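Local coordinates for protein cadherin-23 (Mus musculus, PDB 5UZ8) that probably mediates calcium-dependent cell adhesion and contributes to mechanotransduction in hearing through a rod of cadherin repeats joined by calcium-binding linkers, at residues D218-F223 with P304-T309; S261-G266 with T294-D299. All coordinates share one frame; numbering follows the deposited sequence.

Contact 1: residues D218-F223 with P304-T309; sequences DCRPQF and PLWGTT. With CA (calcium ion), chain F; CA (calcium ion), chain G; CA (calcium ion), chain E; GSH (glutathione), chain L.
R220 grips W306 where the calcium-binding linker of the cadherin fold enters the third cadherin repeat of this fragment, and the two segments run in nearly the same direction, 16° apart. The bend of the arginine chain at chi3 (-65°) brings NE to W306 O at 2.8 Å, in the carbonyl plane. NH2 donates to the same oxygen from above that plane, at 3.0 Å, so one carbonyl satisfies two N-H groups side-on. NH2 also sits over one face of the W306 indole, with CZ 4.6 Å from the centroid of the six-membered ring, a cation-pi contact in which guanidinium and ring planes stand nearly perpendicular. P221 O receives a CA-H...O contact from G307, whose lack of a side chain permits this approach. Further along, water 1 accepts from F223 N and donates to T308 O, bridging the backbones where they do not bond directly. CG2 of T309 lies over the centre of the F223 ring, 3.5 Å from its centroid, while OG1 turns to K225. An alanine at F223 would probably leave this methyl without its aromatic platform and open a gap beside A297. At the linker end, three calcium ions draw on this loop: D218 spends OD1 on one and OD2 on a second, and C219 binds the third through its backbone O at 2.3 Å.

Contact 2: residues S261-G266 with T294-D299; sequences SLEGPG and TVVATD. With CA (calcium ion), chain E.
V296, E263 and S261 lose the most surface here, and together they show how an antiparallel strand pair combines backbone ladder and side-chain cover. In the cadherin beta-sandwich the pair is formed by strands C and F. S261 and V296 are a hydrogen-bonded pair: V296 N donates to S261 O at 2.8 Å in a nearly straight bond (172°), and S261 N returns one to V296 O. E263 and T294 repeat the pattern, E263 N giving the shorter bond and T294 N the longer one, 3.2 Å to E263 O.

All four of these side chains share one face of the sheet. S261 holds OG between its backbone N and carbonyl carbon (chi1 57°), where it meets V296 CB at 3.4 Å; water 3 then links this hydroxyl to T298 OG1. V296 also offers CG2 to the carboxylate end of E263, whose CD comes within 3.7 Å, so that the glutamate lies diagonally across from the valine while its CB faces T294 CB.

L262 and V295 occupy the reverse face, side by side, with CD2 and CG2 3.9 Å apart. There L262 reaches F270 and V272 of strand 270-272, and V295 meets L311. Strand 259-263 is outermost in its sheet, and strand 290-298 lies between it and strand 306-316, where the side chains of T294 and V296 touch T308.

Overall arrangement
Contacts 1 and 2 lie about 12 Å apart between centres and meet through consecutive strands of one sheet, 290-298 and 306-316. Two probable hydrogen bonds tie them together: V295 N to T309 O at 2.8 Å, and L305 N to D299 OD1 at 2.9 Å. The calcium ion bound by C219 O in contact 1 is also held by D299 OD2 of contact 2, at 2.4 Å, with N217, D249, D251 and N255 completing the site. One carboxylate thus serves both the metal and the start of 304-309. Glutathione sits at the linker end of contact 1, coordinating a calcium ion that D218 also binds.

Contact 1: residues D218-F223 with P304-T309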
loop_
_atom_site.group_PDB
_atom_site.type_symbol
_atom_site.label_atom_id
_atom_site.label_comp_id
_atom_site.label_asym_id
_atom_site.label_seq_id
_atom_site.Cartn_x
_atom_site.Cartn_y
_atom_site.Cartn_z
ATOM N N ASP A 218 -23.083 15.503 -10.421
ATOM C CA ASP A 218 -22.968 16.791 -9.731
ATOM C C ASP A 218 -22.708 17.958 -10.677
ATOM O O ASP A 218 -22.449 19.041 -10.214
ATOM C CB ASP A 218 -21.937 16.757 -8.607
ATOM C CG ASP A 218 -20.516 16.285 -9.056
ATOM O OD1 ASP A 218 -20.295 15.734 -10.159
ATOM O OD2 ASP A 218 -19.587 16.453 -8.214
ATOM N N CYS A 219 -22.808 17.731 -11.977
ATOM C CA CYS A 219 -22.605 18.794 -12.963
ATOM C C CYS A 219 -23.868 18.968 -13.822
ATOM O O CYS A 219 -24.369 18.023 -14.424
ATOM C CB CYS A 219 -21.389 18.509 -13.807
ATOM S SG CYS A 219 -19.941 18.305 -12.740
ATOM N N ARG A 220 -24.383 20.196 -13.848
ATOM C CA ARG A 220 -25.543 20.494 -14.646
ATOM C C ARG A 220 -25.104 20.779 -16.080
ATOM O O ARG A 220 -23.997 21.245 -16.322
ATOM C CB ARG A 220 -26.361 21.663 -14.058
ATOM C CG ARG A 220 -25.756 23.019 -14.336
ATOM C CD ARG A 220 -26.447 24.123 -13.593
ATOM N NE ARG A 220 -27.824 24.308 -14.021
ATOM C CZ ARG A 220 -28.600 25.293 -13.588
ATOM N NH1 ARG A 220 -28.116 26.228 -12.776
ATOM N NH2 ARG A 220 -29.871 25.373 -13.989
ATOM N N PRO A 221 -25.969 20.472 -17.043
ATOM C CA PRO A 221 -25.735 20.840 -18.440
ATOM C C PRO A 221 -25.548 22.345 -18.625
ATOM O O PRO A 221 -26.187 23.127 -17.908
ATOM C CB PRO A 221 -27.008 20.387 -19.126
ATOM C CG PRO A 221 -27.533 19.295 -18.257
ATOM C CD PRO A 221 -27.225 19.721 -16.863
ATOM N N GLN A 222 -24.652 22.737 -19.521
ATOM C CA GLN A 222 -24.360 24.157 -19.782
ATOM C C GLN A 222 -24.384 24.403 -21.239
ATOM O O GLN A 222 -23.798 23.620 -22.005
ATOM C CB GLN A 222 -22.886 24.566 -19.482
ATOM C CG GLN A 222 -22.381 24.442 -18.127
ATOM C CD GLN A 222 -20.920 24.902 -18.090
ATOM O OE1 GLN A 222 -19.982 24.099 -18.289
ATOM N NE2 GLN A 222 -20.730 26.197 -17.904
ATOM N N PHE A 223 -24.948 25.548 -21.610
ATOM C CA PHE A 223 -24.672 26.148 -22.919
ATOM C C PHE A 223 -23.521 27.179 -22.844
ATOM O O PHE A 223 -23.206 27.745 -21.785
ATOM C CB PHE A 223 -25.943 26.796 -23.445
ATOM C CG PHE A 223 -27.050 25.818 -23.729
ATOM C CD1 PHE A 223 -27.172 25.226 -24.981
ATOM C CD2 PHE A 223 -27.972 25.486 -22.756
ATOM C CE1 PHE A 223 -28.207 24.342 -25.260
ATOM C CE2 PHE A 223 -29.019 24.598 -23.020
ATOM C CZ PHE A 223 -29.127 24.018 -24.272
ATOM N N PRO A 304 -32.737 14.205 -12.666
ATOM C CA PRO A 304 -31.907 14.885 -13.645
ATOM C C PRO A 304 -31.624 16.351 -13.310
ATOM O O PRO A 304 -32.405 16.989 -12.596
ATOM C CB PRO A 304 -32.741 14.821 -14.907
ATOM C CG PRO A 304 -34.119 14.645 -14.468
ATOM C CD PRO A 304 -34.055 13.847 -13.213
ATOM N N LEU A 305 -30.528 16.855 -13.867
ATOM C CA LEU A 305 -30.155 18.273 -13.811
ATOM C C LEU A 305 -30.396 18.899 -15.179
ATOM O O LEU A 305 -30.227 18.242 -16.209
ATOM C CB LEU A 305 -28.685 18.470 -13.443
ATOM C CG LEU A 305 -28.251 17.812 -12.135
ATOM C CD1 LEU A 305 -26.749 17.938 -11.885
ATOM C CD2 LEU A 305 -29.096 18.386 -11.001
ATOM N N TRP A 306 -30.799 20.160 -15.163
ATOM C CA TRP A 306 -31.013 20.944 -16.395
ATOM C C TRP A 306 -30.155 22.214 -16.465
ATOM O O TRP A 306 -29.676 22.740 -15.446
ATOM C CB TRP A 306 -32.506 21.342 -16.530
ATOM C CG TRP A 306 -32.993 22.183 -15.403
ATOM C CD1 TRP A 306 -33.529 21.724 -14.226
ATOM C CD2 TRP A 306 -32.948 23.608 -15.290
ATOM N NE1 TRP A 306 -33.801 22.764 -13.399
ATOM C CE2 TRP A 306 -33.480 23.938 -14.028
ATOM C CE3 TRP A 306 -32.481 24.641 -16.121
ATOM C CZ2 TRP A 306 -33.575 25.254 -13.566
ATOM C CZ3 TRP A 306 -32.610 25.968 -15.671
ATOM C CH2 TRP A 306 -33.141 26.256 -14.402
ATOM N N GLY A 307 -29.998 22.704 -17.705
ATOM C CA GLY A 307 -29.423 23.987 -17.994
ATOM C C GLY A 307 -30.220 24.567 -19.162
ATOM O O GLY A 307 -30.809 23.821 -19.945
ATOM N N THR A 308 -30.242 25.887 -19.267
ATOM C CA THR A 308 -30.979 26.547 -20.331
ATOM C C THR A 308 -30.143 27.623 -21.029
ATOM O O THR A 308 -29.092 28.055 -20.550
ATOM C CB THR A 308 -32.283 27.238 -19.853
ATOM O OG1 THR A 308 -31.984 28.230 -18.870
ATOM C CG2 THR A 308 -33.283 26.237 -19.292
ATOM N N THR A 309 -30.640 28.013 -22.182
ATOM C CA THR A 309 -30.215 29.227 -22.845
ATOM C C THR A 309 -31.411 29.775 -23.602
ATOM O O THR A 309 -32.439 29.093 -23.727
ATOM C CB THR A 309 -29.022 28.960 -23.771
ATOM O OG1 THR A 309 -28.553 30.204 -24.299
ATOM C CG2 THR A 309 -29.393 28.040 -24.899
HETATM CA CA CA F . -19.610 13.911 -11.491
HETATM CA CA CA G . -17.467 16.419 -9.341
HETATM CA CA CA E . -24.774 15.887 -15.278
HETATM N N1 GSH L . -16.444 22.507 -6.178
HETATM C CA1 GSH L . -17.382 21.394 -6.188
HETATM C C1 GSH L . -16.752 20.218 -5.482
HETATM O O11 GSH L . -15.568 20.341 -5.088
HETATM O O12 GSH L . -17.432 19.169 -5.357
HETATM C CB1 GSH L . -17.774 21.001 -7.626
HETATM C CG1 GSH L . -16.583 20.485 -8.432
HETATM C CD1 GSH L . -17.041 19.833 -9.717
HETATM O OE1 GSH L . -17.615 18.748 -9.716
HETATM N N2 GSH L . -16.736 20.489 -10.831
HETATM C CA2 GSH L . -16.917 19.926 -12.153
HETATM C C2 GSH L . -15.632 19.924 -12.929
HETATM O O2 GSH L . -15.676 19.988 -14.145
HETATM C CB2 GSH L . -18.009 20.707 -12.884
HETATM S SG2 GSH L . -19.562 20.488 -11.998
HETATM N N3 GSH L . -14.501 19.779 -12.225
HETATM C CA3 GSH L . -13.189 19.676 -12.834
HETATM C C3 GSH L . -12.274 20.821 -12.450
HETATM O O31 GSH L . -11.157 20.861 -13.013
HETATM O O32 GSH L . -12.633 21.650 -11.573
HETATM O O HOH W 1 -26.690 26.975 -19.611
HETATM O O HOH W 2 -16.789 17.019 -7.062
#

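Contact 2: residues S261-G266 with T294-D299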
loop_
_atom_site.group_PDB
_atom_site.type_symbol
_atom_site.label_atom_id
_atom_site.label_comp_id
_atom_site.label_asym_id
_atom_site.label_seq_id
_atom_site.Cartn_x
_atom_site.Cartn_y
_atom_site.Cartn_z
ATOM N N SER A 261 -35.162 20.135 -25.073
ATOM C CA SER A 261 -36.557 20.476 -25.173
ATOM C C SER A 261 -36.645 21.993 -25.312
ATOM O O SER A 261 -35.639 22.708 -25.107
ATOM C CB SER A 261 -37.322 19.980 -23.948
ATOM O OG SER A 261 -36.765 20.517 -22.754
ATOM N N LEU A 262 -37.818 22.457 -25.718
ATOM C CA LEU A 262 -38.145 23.881 -25.760
ATOM C C LEU A 262 -39.217 24.236 -24.736
ATOM O O LEU A 262 -40.123 23.432 -24.454
ATOM C CB LEU A 262 -38.698 24.265 -27.125
ATOM C CG LEU A 262 -37.776 23.964 -28.288
ATOM C CD1 LEU A 262 -38.420 24.355 -29.614
ATOM C CD2 LEU A 262 -36.433 24.656 -28.103
ATOM N N GLU A 263 -39.137 25.471 -24.253
ATOM C CA GLU A 263 -40.092 26.029 -23.281
ATOM C C GLU A 263 -40.467 27.447 -23.654
ATOM O O GLU A 263 -39.788 28.110 -24.461
ATOM C CB GLU A 263 -39.486 26.012 -21.863
ATOM C CG GLU A 263 -39.636 24.703 -21.138
ATOM C CD GLU A 263 -38.966 24.713 -19.766
ATOM O OE1 GLU A 263 -38.565 25.797 -19.282
ATOM O OE2 GLU A 263 -38.828 23.634 -19.185
ATOM N N GLY A 264 -41.607 27.886 -23.128
ATOM C CA GLY A 264 -42.031 29.282 -23.236
ATOM C C GLY A 264 -42.849 29.615 -24.466
ATOM O O GLY A 264 -43.148 28.723 -25.252
ATOM N N PRO A 265 -43.183 30.910 -24.663
ATOM C CA PRO A 265 -44.195 31.412 -25.602
ATOM C C PRO A 265 -44.031 31.081 -27.087
ATOM O O PRO A 265 -44.958 31.296 -27.868
ATOM C CB PRO A 265 -44.148 32.934 -25.392
ATOM C CG PRO A 265 -42.827 33.179 -24.751
ATOM C CD PRO A 265 -42.681 32.020 -23.835
ATOM N N GLY A 266 -42.900 30.544 -27.495
ATOM C CA GLY A 266 -42.804 30.096 -28.874
ATOM C C GLY A 266 -42.682 28.610 -29.071
ATOM O O GLY A 266 -42.424 28.166 -30.191
ATOM N N THR A 294 -36.915 29.381 -24.976
ATOM C CA THR A 294 -36.035 28.849 -23.957
ATOM C C THR A 294 -35.677 27.434 -24.347
ATOM O O THR A 294 -36.580 26.607 -24.555
ATOM C CB THR A 294 -36.722 28.849 -22.588
ATOM O OG1 THR A 294 -36.973 30.197 -22.211
ATOM C CG2 THR A 294 -35.803 28.245 -21.563
ATOM N N VAL A 295 -34.384 27.173 -24.511
ATOM C CA VAL A 295 -33.892 25.842 -24.908
ATOM C C VAL A 295 -33.365 25.204 -23.634
ATOM O O VAL A 295 -32.597 25.835 -22.898
ATOM C CB VAL A 295 -32.774 25.942 -25.951
ATOM C CG1 VAL A 295 -32.308 24.568 -26.411
ATOM C CG2 VAL A 295 -33.246 26.740 -27.159
ATOM N N VAL A 296 -33.781 23.976 -23.370
ATOM C CA VAL A 296 -33.417 23.276 -22.146
ATOM C C VAL A 296 -32.634 22.031 -22.535
ATOM O O VAL A 296 -33.042 21.328 -23.453
ATOM C CB VAL A 296 -34.671 22.819 -21.394
ATOM C CG1 VAL A 296 -34.330 22.182 -20.049
ATOM C CG2 VAL A 296 -35.652 23.957 -21.231
ATOM N N ALA A 297 -31.526 21.764 -21.826
ATOM C CA ALA A 297 -30.783 20.509 -21.946
ATOM C C ALA A 297 -30.888 19.828 -20.595
ATOM O O ALA A 297 -30.640 20.466 -19.591
ATOM C CB ALA A 297 -29.319 20.761 -22.289
ATOM N N THR A 298 -31.315 18.572 -20.578
ATOM C CA THR A 298 -31.503 17.830 -19.328
ATOM C C THR A 298 -30.646 16.567 -19.396
ATOM O O THR A 298 -30.680 15.848 -20.405
ATOM C CB THR A 298 -32.989 17.451 -19.163
ATOM O OG1 THR A 298 -33.791 18.640 -19.190
ATOM C CG2 THR A 298 -33.257 16.711 -17.892
ATOM N N ASP A 299 -29.910 16.273 -18.320
ATOM C CA ASP A 299 -29.095 15.081 -18.299
ATOM C C ASP A 299 -29.918 13.859 -17.875
ATOM O O ASP A 299 -31.138 13.960 -17.598
ATOM C CB ASP A 299 -27.800 15.274 -17.489
ATOM C CG ASP A 299 -28.019 15.435 -15.985
ATOM O OD1 ASP A 299 -29.030 14.957 -15.420
ATOM O OD2 ASP A 299 -27.115 16.032 -15.354
HETATM CA CA CA E . -24.774 15.887 -15.278
HETATM O O HOH W 3 -34.649 18.976 -21.841
HETATM O O HOH W 4 -39.436 31.182 -24.264
#